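Local coordinates for tRNA threonylcarbamoyladenosine biosynthesis protein TsaB (Pseudomonas aeruginosa, PDB 5BR9) that probably takes part in making the threonylcarbamoyladenosine modification of tRNA, as a TsaB member of the KAE1/TsaD family, at residues A100-A105 with G134-Q139. Sequence-based numbering, arbitrary orientation.
Sequences AVSDLA and GCYQLQ
Y136 reaches from its strand to the first turn of the helix that begins at D103, and its ring lies against L104 and A105. CB already points toward the helix segment, and chi1 of -74° puts CG anti to the carbonyl carbon, beside the backbone N. CD1 touches A105 more loosely than CE1, 4.1 Å from A105 CA; G134 O of the same strand lies in the ring plane at the CD2 edge. The tight spot is CE1, 3.3 Å from A105 CB. CE2 faces the peptide link between L104 and A105, with A105 N at 3.7 Å and L104 C and CB slightly farther. A105 CA sits over one face, 3.8 Å from the ring centroid and 25° off the normal, a CH-pi contact offset toward the CE1-CZ side of the rim. At the tip, OH comes within 3.4 Å of A105 N, but the angle is too poor for a hydrogen bond; Y136 OH is hydrogen-bonded instead to E149 OE2 on strand 142-152. The same carboxylate oxygen is hydrogen-bonded to S102 OG, which lies 3.6 Å from Y136 OH, so one acidic side chain links both hydroxyls. S102 is the N-cap: with OG anti to the backbone N (chi1 167°), it weakly accepts from L104 N and A105 N, so three groups gather at that oxygen. Beyond the ring, L104 CD1 reaches G134 N at 4.0 Å, where the strand has no side chain. The contact is buried and bridges the two sheets of the actin-like (ASKHA) fold that the family membership indicates. Helix 103-115 follows outer strand 98-101 of one sheet; strand 131-139 belongs to the other, between 142-152 and 119-125, whose A122 and I124 touch L104. Helix 196-208 adds L202 against A105.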
loop_
_atom_site.group_PDB
_atom_site.type_symbol
_atom_site.label_atom_id
_atom_site.label_comp_id
_atom_site.label_asym_id
_atom_site.label_seq_id
_atom_site.Cartn_x
_atom_site.Cartn_y
_atom_site.Cartn_z
ATOM N N ALA A 100 -11.195 -10.027 0.759
ATOM C CA ALA A 100 -11.439 -8.745 1.403
ATOM C C ALA A 100 -12.589 -8.906 2.414
ATOM O O ALA A 100 -13.647 -9.416 2.084
ATOM C CB ALA A 100 -11.768 -7.690 0.371
ATOM N N VAL A 101 -12.363 -8.499 3.656
ATOM C CA VAL A 101 -13.352 -8.663 4.704
ATOM C C VAL A 101 -13.549 -7.344 5.441
ATOM O O VAL A 101 -12.583 -6.648 5.795
ATOM C CB VAL A 101 -12.946 -9.777 5.690
ATOM C CG1 VAL A 101 -13.940 -9.876 6.825
ATOM C CG2 VAL A 101 -12.811 -11.112 4.977
ATOM N N SER A 102 -14.809 -7.007 5.670
ATOM C CA SER A 102 -15.143 -5.776 6.340
ATOM C C SER A 102 -14.671 -5.747 7.778
ATOM O O SER A 102 -14.888 -6.686 8.526
ATOM C CB SER A 102 -16.664 -5.548 6.304
ATOM O OG SER A 102 -16.998 -4.513 7.197
ATOM N N ASP A 103 -14.090 -4.624 8.186
ATOM C CA ASP A 103 -13.711 -4.456 9.571
ATOM C C ASP A 103 -14.899 -4.306 10.525
ATOM O O ASP A 103 -14.770 -4.596 11.713
ATOM C CB ASP A 103 -12.762 -3.274 9.707
ATOM C CG ASP A 103 -11.322 -3.673 9.374
ATOM O OD1 ASP A 103 -10.830 -3.355 8.282
ATOM O OD2 ASP A 103 -10.680 -4.317 10.224
ATOM N N LEU A 104 -16.051 -3.873 10.014
ATOM C CA LEU A 104 -17.279 -3.857 10.826
ATOM C C LEU A 104 -17.703 -5.304 11.145
ATOM O O LEU A 104 -18.039 -5.627 12.293
ATOM C CB LEU A 104 -18.409 -3.090 10.088
ATOM C CG LEU A 104 -18.176 -1.572 9.922
ATOM C CD1 LEU A 104 -19.065 -0.959 8.857
ATOM C CD2 LEU A 104 -18.359 -0.812 11.250
ATOM N N ALA A 105 -17.645 -6.182 10.143
ATOM C CA ALA A 105 -17.911 -7.612 10.366
ATOM C C ALA A 105 -16.907 -8.193 11.350
ATOM O O ALA A 105 -17.288 -8.938 12.260
ATOM C CB ALA A 105 -17.879 -8.400 9.045
ATOM N N GLY A 134 -22.643 -0.705 10.634
ATOM C CA GLY A 134 -23.086 -1.979 10.086
ATOM C C GLY A 134 -23.592 -2.900 11.182
ATOM O O GLY A 134 -22.940 -3.078 12.217
ATOM N N CYS A 135 -24.781 -3.454 10.979
ATOM C CA CYS A 135 -25.387 -4.325 11.960
ATOM C C CYS A 135 -25.283 -5.769 11.504
ATOM O O CYS A 135 -25.494 -6.080 10.328
ATOM C CB CYS A 135 -26.843 -3.938 12.214
ATOM S SG CYS A 135 -27.052 -2.323 12.988
ATOM N N TYR A 136 -24.966 -6.642 12.456
ATOM C CA TYR A 136 -24.629 -8.021 12.158
ATOM C C TYR A 136 -25.393 -8.962 13.073
ATOM O O TYR A 136 -25.686 -8.612 14.216
ATOM C CB TYR A 136 -23.103 -8.234 12.300
ATOM C CG TYR A 136 -22.324 -7.629 11.153
ATOM C CD1 TYR A 136 -21.870 -8.428 10.112
ATOM C CD2 TYR A 136 -22.068 -6.248 11.091
ATOM C CE1 TYR A 136 -21.171 -7.894 9.037
ATOM C CE2 TYR A 136 -21.355 -5.689 10.003
ATOM C CZ TYR A 136 -20.910 -6.531 8.984
ATOM O OH TYR A 136 -20.239 -6.035 7.891
ATOM N N GLN A 137 -25.715 -10.147 12.558
ATOM C CA GLN A 137 -26.411 -11.181 13.329
ATOM C C GLN A 137 -25.825 -12.554 13.007
ATOM O O GLN A 137 -25.494 -12.856 11.856
ATOM C CB GLN A 137 -27.911 -11.164 13.040
ATOM C CG GLN A 137 -28.693 -12.310 13.708
ATOM C CD GLN A 137 -30.212 -12.105 13.689
ATOM O OE1 GLN A 137 -30.706 -11.032 13.312
ATOM N NE2 GLN A 137 -30.958 -13.137 14.096
ATOM N N LEU A 138 -25.695 -13.372 14.039
ATOM C CA LEU A 138 -25.161 -14.712 13.913
ATOM C C LEU A 138 -26.008 -15.614 13.012
ATOM O O LEU A 138 -27.225 -15.710 13.156
ATOM C CB LEU A 138 -25.034 -15.355 15.294
ATOM C CG LEU A 138 -24.185 -16.624 15.369
ATOM C CD1 LEU A 138 -22.696 -16.309 15.201
ATOM C CD2 LEU A 138 -24.436 -17.325 16.687
ATOM N N GLN A 139 -25.332 -16.296 12.104
ATOM C CA GLN A 139 -25.957 -17.198 11.155
ATOM C C GLN A 139 -24.986 -18.361 10.992
ATOM O O GLN A 139 -23.995 -18.246 10.259
ATOM C CB GLN A 139 -26.208 -16.480 9.825
ATOM C CG GLN A 139 -27.531 -16.739 9.121
ATOM C CD GLN A 139 -27.841 -15.632 8.096
ATOM O OE1 GLN A 139 -27.989 -14.453 8.461
ATOM N NE2 GLN A 139 -27.921 -16.003 6.815
#